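Local coordinates for hypothetical protein aq_1956 (Aquifex aeolicus, PDB 2YVT) that is of unknown function but, as a member of the calcineurin-like metallophosphoesterase superfamily, probably hydrolyses phosphoester bonds with the help of bound metal ions, at residues G26-E30 against K31-I35; N205-I208 against K209-P213. All coordinates share one frame; numbering follows the deposited sequence.

How the contacts relate
Following the chain from the N terminus, contact 1 comes first, where helix 21-31 ends and the chain turns into strand 35-39 of the six-stranded mixed sheet. Some 170 residues later, contact 2 closes the last turn of helix 202-211 and leads into strand 215-218 of the other mixed sheet. Each is a local closure between neighbouring residues, and the two stand in series, neither nested nor crossed. The centres of contact 1 and contact 2 are about 30 Å apart. The nearest atoms of contact 1 and contact 2 are about 13 Å apart, so they do not touch. Both have the same layout: a helix end, a residue with positive phi, then a proline that starts the run into a parallel strand.

Contact 1: residues G26-E30 against K31-I35; sequences GVIAE and KQPDI
Lys31 N donates to Val27 O over 2.8 Å, meeting the carbonyl nearly end-on, with a C=O...N angle of 162°. One residue on, Gln32 N reaches Ile28 O at 2.9 Å; this donor is tilted 33° from the carbonyl plane, consistent with the backbone beginning to leave the helix. Gln32 takes positive phi (52°), which breaks the spiral of helix 21-31 and turns the chain toward strand 35-39.

The Lys31 chain runs alongside that of Glu30, both pointing the same way. It is extended until its last torsion, where it bends and brings NZ to 4.2 Å from Glu30 OE1, a pairing of opposite charges too long for a salt bridge; Glu257 is a further, weak partner of the ammonium. The aliphatic part of Lys31 passes obliquely over Val27, its CD lying 4.0 Å from Val27 CG1. Beyond the turn, Pro33 sets its CD 3.5 Å from Ile28 O, and its CG meets Ile28 CG1 at 4.2 Å, roughly at right angles. Leu9 of strand 7-12 touches Val27, Ile28 and Pro33, while Tyr244 and Phe246 of strand 243-248 lie against Lys31.

The helix ends at Lys31 and Gln32 turns the chain; Pro33, lacking an N-H, cannot continue the i to i+4 series to Ala29 O, and with Asp34 leads on to the strand.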
ATOM      1  N   GLY A  26      -0.411 -20.684   1.739  1.00 15.14           N
ATOM      2  CA  GLY A  26      -0.803 -21.733   0.795  1.00 15.55           C
ATOM      3  C   GLY A  26      -0.705 -21.282  -0.651  1.00 16.23           C
ATOM      4  O   GLY A  26      -0.196 -22.016  -1.507  1.00 17.14           O
ATOM      5  N   VAL A  27      -1.179 -20.063  -0.919  1.00 15.14           N
ATOM      6  CA  VAL A  27      -1.126 -19.497  -2.269  1.00 16.03           C
ATOM      7  C   VAL A  27       0.328 -19.313  -2.695  1.00 15.89           C
ATOM      8  O   VAL A  27       0.694 -19.614  -3.826  1.00 16.55           O
ATOM      9  CB  VAL A  27      -1.909 -18.157  -2.368  1.00 16.96           C
ATOM     10  CG1 VAL A  27      -1.701 -17.488  -3.729  1.00 17.96           C
ATOM     11  CG2 VAL A  27      -3.384 -18.395  -2.108  1.00 18.30           C
ATOM     12  N   ILE A  28       1.155 -18.831  -1.771  1.00 15.26           N
ATOM     13  CA  ILE A  28       2.581 -18.643  -2.039  1.00 15.42           C
ATOM     14  C   ILE A  28       3.243 -19.974  -2.425  1.00 16.44           C
ATOM     15  O   ILE A  28       4.011 -20.028  -3.388  1.00 17.03           O
ATOM     16  CB  ILE A  28       3.290 -17.947  -0.848  1.00 14.45           C
ATOM     17  CG1 ILE A  28       2.842 -16.481  -0.752  1.00 15.05           C
ATOM     18  CG2 ILE A  28       4.815 -18.034  -0.979  1.00 14.39           C
ATOM     19  CD1 ILE A  28       3.141 -15.836   0.583  1.00 14.53           C
ATOM     20  N   ALA A  29       2.913 -21.041  -1.701  1.00 17.69           N
ATOM     21  CA  ALA A  29       3.442 -22.378  -1.993  1.00 19.79           C
ATOM     22  C   ALA A  29       2.998 -22.886  -3.366  1.00 21.71           C
ATOM     23  O   ALA A  29       3.803 -23.434  -4.126  1.00 22.43           O
ATOM     24  CB  ALA A  29       3.032 -23.364  -0.901  1.00 20.48           C
ATOM     25  N   GLU A  30       1.720 -22.689  -3.677  1.00 23.11           N
ATOM     26  CA  GLU A  30       1.131 -23.160  -4.927  1.00 26.44           C
ATOM     27  C   GLU A  30       1.640 -22.376  -6.140  1.00 24.96           C
ATOM     28  O   GLU A  30       1.990 -22.964  -7.171  1.00 25.58           O
ATOM     29  CB  GLU A  30      -0.399 -23.084  -4.848  1.00 27.22           C
ATOM     30  CG  GLU A  30      -1.119 -23.513  -6.128  1.00 30.11           C
ATOM     31  CD  GLU A  30      -2.588 -23.114  -6.164  1.00 29.97           C
ATOM     32  OE1 GLU A  30      -2.997 -22.192  -5.415  1.00 33.64           O
ATOM     33  OE2 GLU A  30      -3.334 -23.725  -6.956  1.00 33.54           O
ATOM     34  N   LYS A  31       1.694 -21.052  -6.007  1.00 24.10           N
ATOM     35  CA  LYS A  31       1.906 -20.174  -7.161  1.00 23.29           C
ATOM     36  C   LYS A  31       3.319 -19.597  -7.290  1.00 21.63           C
ATOM     37  O   LYS A  31       3.674 -19.055  -8.337  1.00 20.46           O
ATOM     38  CB  LYS A  31       0.851 -19.068  -7.186  1.00 25.33           C
ATOM     39  CG  LYS A  31      -0.584 -19.594  -7.328  1.00 24.41           C
ATOM     40  CD  LYS A  31      -1.582 -18.480  -7.633  1.00 26.82           C
ATOM     41  CE  LYS A  31      -3.021 -19.005  -7.691  1.00 26.34           C
ATOM     42  NZ  LYS A  31      -3.279 -19.872  -8.886  1.00 30.21           N
ATOM     43  N   GLN A  32       4.106 -19.707  -6.220  1.00 19.52           N
ATOM     44  CA  GLN A  32       5.532 -19.349  -6.233  1.00 19.89           C
ATOM     45  C   GLN A  32       5.807 -17.939  -6.780  1.00 17.95           C
ATOM     46  O   GLN A  32       6.546 -17.782  -7.757  1.00 18.04           O
ATOM     47  CB  GLN A  32       6.337 -20.394  -7.029  1.00 23.15           C
ATOM     48  CG  GLN A  32       6.078 -21.837  -6.620  1.00 27.19           C
ATOM     49  CD  GLN A  32       6.953 -22.284  -5.477  1.00 30.45           C
ATOM     50  OE1 GLN A  32       6.484 -22.447  -4.351  1.00 33.01           O
ATOM     51  NE2 GLN A  32       8.240 -22.488  -5.758  1.00 32.30           N
ATOM     52  N   PRO A  33       5.219 -16.900  -6.152  1.00 15.59           N
ATOM     53  CA  PRO A  33       5.492 -15.542  -6.633  1.00 14.54           C
ATOM     54  C   PRO A  33       6.948 -15.171  -6.398  1.00 13.27           C
ATOM     55  O   PRO A  33       7.568 -15.676  -5.461  1.00 14.62           O
ATOM     56  CB  PRO A  33       4.601 -14.673  -5.741  1.00 14.76           C
ATOM     57  CG  PRO A  33       4.427 -15.474  -4.480  1.00 14.94           C
ATOM     58  CD  PRO A  33       4.332 -16.896  -4.973  1.00 15.98           C
ATOM     59  N   ASP A  34       7.481 -14.294  -7.240  1.00 12.43           N
ATOM     60  CA  ASP A  34       8.820 -13.758  -7.055  1.00 12.53           C
ATOM     61  C   ASP A  34       8.834 -12.629  -6.038  1.00 12.48           C
ATOM     62  O   ASP A  34       9.810 -12.460  -5.308  1.00 13.66           O
ATOM     63  CB  ASP A  34       9.384 -13.300  -8.393  1.00 15.27           C
ATOM     64  CG  ASP A  34       9.560 -14.449  -9.348  1.00 16.71           C
ATOM     65  OD1 ASP A  34      10.433 -15.308  -9.087  1.00 19.31           O
ATOM     66  OD2 ASP A  34       8.795 -14.520 -10.326  1.00 17.85           O
ATOM     67  N   ILE A  35       7.750 -11.854  -6.008  1.00 11.18           N
ATOM     68  CA  ILE A  35       7.579 -10.821  -4.983  1.00 12.52           C
ATOM     69  C   ILE A  35       6.174 -10.825  -4.402  1.00 11.26           C
ATOM     70  O   ILE A  35       5.213 -11.180  -5.084  1.00 10.11           O
ATOM     71  CB  ILE A  35       7.955  -9.393  -5.458  1.00 15.34           C
ATOM     72  CG1 ILE A  35       7.120  -8.948  -6.655  1.00 16.76           C
ATOM     73  CG2 ILE A  35       9.457  -9.277  -5.740  1.00 16.72           C
ATOM     74  CD1 ILE A  35       7.262  -7.440  -6.954  1.00 16.91           C
TER

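Contact 2: residues N205-I208 against K209-P213; sequences NTII and KSLNP
Ile207 and Leu211, one helical turn apart, lie side by side and point the same way, Ile207 CG2 resting 3.7 Å from Leu211 CD1. Ile207 holds CG2 anti to its own nitrogen and beside its carbonyl carbon, which directs this methyl down the helix toward Leu211. Leu211 answers with CG swung to the backbone N side (chi1 -64°), where it also covers Ile207 O at 3.5 Å. The pair continues into apolar surroundings: Val161 and Leu165 meet Ile207, and Val168 meets Leu211.

Beneath these side chains the last turn of helix 202-211 is closed by successive i to i+4 bonds. Leu211 N donates to Ile207 O at 2.8 Å, the straightest of the set at 161°. Asn212 N donates to Ile208 O at the same length but is more bent, at 138°. Here the helix ends: Asn212 has positive phi and turns the chain into strand 215-218, completing the beta-alpha-beta unit that began with strand 175-180. The Asn212 side chain points away from the helix, and its OD1 is bonded by Asn230 ND2.

Ile208 has a different neighbour: its CG2 lies 4.3 Å from Pro213 CD, and the same CD sits 3.4 Å from Ile208 O, against the carbonyl that accepts Asn212 N. Thr231 and Val233 of strand 231-235 pack against Ile208, while Leu176 and Thr178 of strand 175-180 touch Pro213. Earlier in the turn, Lys209 lays its CB 3.5 Å from Thr206 O.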
ATOM      1  N   ASN A 205      -4.421   9.825 -10.577  1.00 11.31           N
ATOM      2  CA  ASN A 205      -4.476   9.913 -12.049  1.00 10.91           C
ATOM      3  C   ASN A 205      -3.380  10.837 -12.543  1.00 11.68           C
ATOM      4  O   ASN A 205      -2.738  10.575 -13.559  1.00 12.09           O
ATOM      5  CB  ASN A 205      -5.834  10.420 -12.549  1.00 11.05           C
ATOM      6  CG  ASN A 205      -6.958   9.479 -12.206  1.00 11.81           C
ATOM      7  OD1 ASN A 205      -7.504   8.774 -13.073  1.00 14.05           O
ATOM      8  ND2 ASN A 205      -7.304   9.441 -10.941  1.00  9.16           N
ATOM      9  N   THR A 206      -3.170  11.918 -11.796  1.00 11.11           N
ATOM     10  CA  THR A 206      -2.170  12.911 -12.147  1.00 12.67           C
ATOM     11  C   THR A 206      -0.749  12.351 -12.025  1.00 12.86           C
ATOM     12  O   THR A 206       0.060  12.541 -12.933  1.00 14.08           O
ATOM     13  CB  THR A 206      -2.350  14.201 -11.324  1.00 13.41           C
ATOM     14  OG1 THR A 206      -3.684  14.707 -11.502  1.00 13.09           O
ATOM     15  CG2 THR A 206      -1.353  15.256 -11.755  1.00 14.73           C
ATOM     16  N   ILE A 207      -0.460  11.649 -10.922  1.00 13.44           N
ATOM     17  CA  ILE A 207       0.832  10.971 -10.754  1.00 15.59           C
ATOM     18  C   ILE A 207       1.086   9.990 -11.890  1.00 13.86           C
ATOM     19  O   ILE A 207       2.187   9.902 -12.417  1.00 14.72           O
ATOM     20  CB  ILE A 207       0.905  10.108  -9.463  1.00 17.44           C
ATOM     21  CG1 ILE A 207       0.665  10.916  -8.194  1.00 20.09           C
ATOM     22  CG2 ILE A 207       2.252   9.365  -9.402  1.00 19.57           C
ATOM     23  CD1 ILE A 207       0.578  10.025  -6.958  1.00 18.76           C
ATOM     24  N   ILE A 208       0.058   9.222 -12.244  1.00 13.03           N
ATOM     25  CA  ILE A 208       0.178   8.237 -13.301  1.00 13.31           C
ATOM     26  C   ILE A 208       0.484   8.919 -14.638  1.00 14.41           C
ATOM     27  O   ILE A 208       1.331   8.450 -15.393  1.00 14.87           O
ATOM     28  CB  ILE A 208      -1.081   7.348 -13.369  1.00 13.11           C
ATOM     29  CG1 ILE A 208      -1.074   6.358 -12.196  1.00 13.07           C
ATOM     30  CG2 ILE A 208      -1.174   6.626 -14.711  1.00 14.06           C
ATOM     31  CD1 ILE A 208      -2.365   5.576 -12.031  1.00 13.66           C
ATOM     32  N   LYS A 209      -0.184  10.041 -14.902  1.00 15.08           N
ATOM     33  CA  LYS A 209       0.069  10.824 -16.112  1.00 17.73           C
ATOM     34  C   LYS A 209       1.508  11.346 -16.116  1.00 17.67           C
ATOM     35  O   LYS A 209       2.214  11.253 -17.126  1.00 18.92           O
ATOM     36  CB  LYS A 209      -0.951  11.970 -16.219  1.00 20.41           C
ATOM     37  CG  LYS A 209      -0.580  13.128 -17.162  1.00 21.28           C
ATOM     38  CD  LYS A 209      -0.751  12.763 -18.624  1.00 23.14           C
ATOM     39  CE  LYS A 209      -0.463  13.967 -19.525  1.00 20.83           C
ATOM     40  NZ  LYS A 209      -0.661  13.631 -20.951  1.00 23.23           N
ATOM     41  N   SER A 210       1.941  11.868 -14.972  1.00 17.40           N
ATOM     42  CA  SER A 210       3.273  12.442 -14.837  1.00 18.93           C
ATOM     43  C   SER A 210       4.398  11.415 -14.971  1.00 18.86           C
ATOM     44  O   SER A 210       5.371  11.650 -15.697  1.00 20.99           O
ATOM     45  CB  SER A 210       3.397  13.201 -13.512  1.00 20.49           C
ATOM     46  OG  SER A 210       4.691  13.748 -13.376  1.00 22.72           O
ATOM     47  N   LEU A 211       4.256  10.285 -14.278  1.00 18.05           N
ATOM     48  CA  LEU A 211       5.309   9.270 -14.195  1.00 17.43           C
ATOM     49  C   LEU A 211       5.238   8.211 -15.291  1.00 16.97           C
ATOM     50  O   LEU A 211       6.246   7.563 -15.598  1.00 18.00           O
ATOM     51  CB  LEU A 211       5.272   8.577 -12.826  1.00 17.62           C
ATOM     52  CG  LEU A 211       5.555   9.436 -11.591  1.00 18.84           C
ATOM     53  CD1 LEU A 211       5.716   8.533 -10.375  1.00 19.07           C
ATOM     54  CD2 LEU A 211       6.781  10.317 -11.780  1.00 20.78           C
ATOM     55  N   ASN A 212       4.042   8.016 -15.845  1.00 16.97           N
ATOM     56  CA  ASN A 212       3.784   7.006 -16.877  1.00 17.46           C
ATOM     57  C   ASN A 212       4.337   5.616 -16.529  1.00 16.12           C
ATOM     58  O   ASN A 212       5.108   5.029 -17.300  1.00 16.60           O
ATOM     59  CB  ASN A 212       4.303   7.480 -18.241  1.00 19.37           C
ATOM     60  CG  ASN A 212       3.786   6.635 -19.383  1.00 21.24           C
ATOM     61  OD1 ASN A 212       2.599   6.297 -19.434  1.00 23.10           O
ATOM     62  ND2 ASN A 212       4.671   6.290 -20.313  1.00 22.87           N
ATOM     63  N   PRO A 213       3.951   5.080 -15.356  1.00 14.44           N
ATOM     64  CA  PRO A 213       4.490   3.783 -14.968  1.00 14.14           C
ATOM     65  C   PRO A 213       3.876   2.661 -15.797  1.00 13.30           C
ATOM     66  O   PRO A 213       2.786   2.818 -16.352  1.00 13.93           O
ATOM     67  CB  PRO A 213       4.058   3.642 -13.504  1.00 14.53           C
ATOM     68  CG  PRO A 213       2.855   4.506 -13.369  1.00 13.98           C
ATOM     69  CD  PRO A 213       3.000   5.618 -14.362  1.00 13.82           C
TER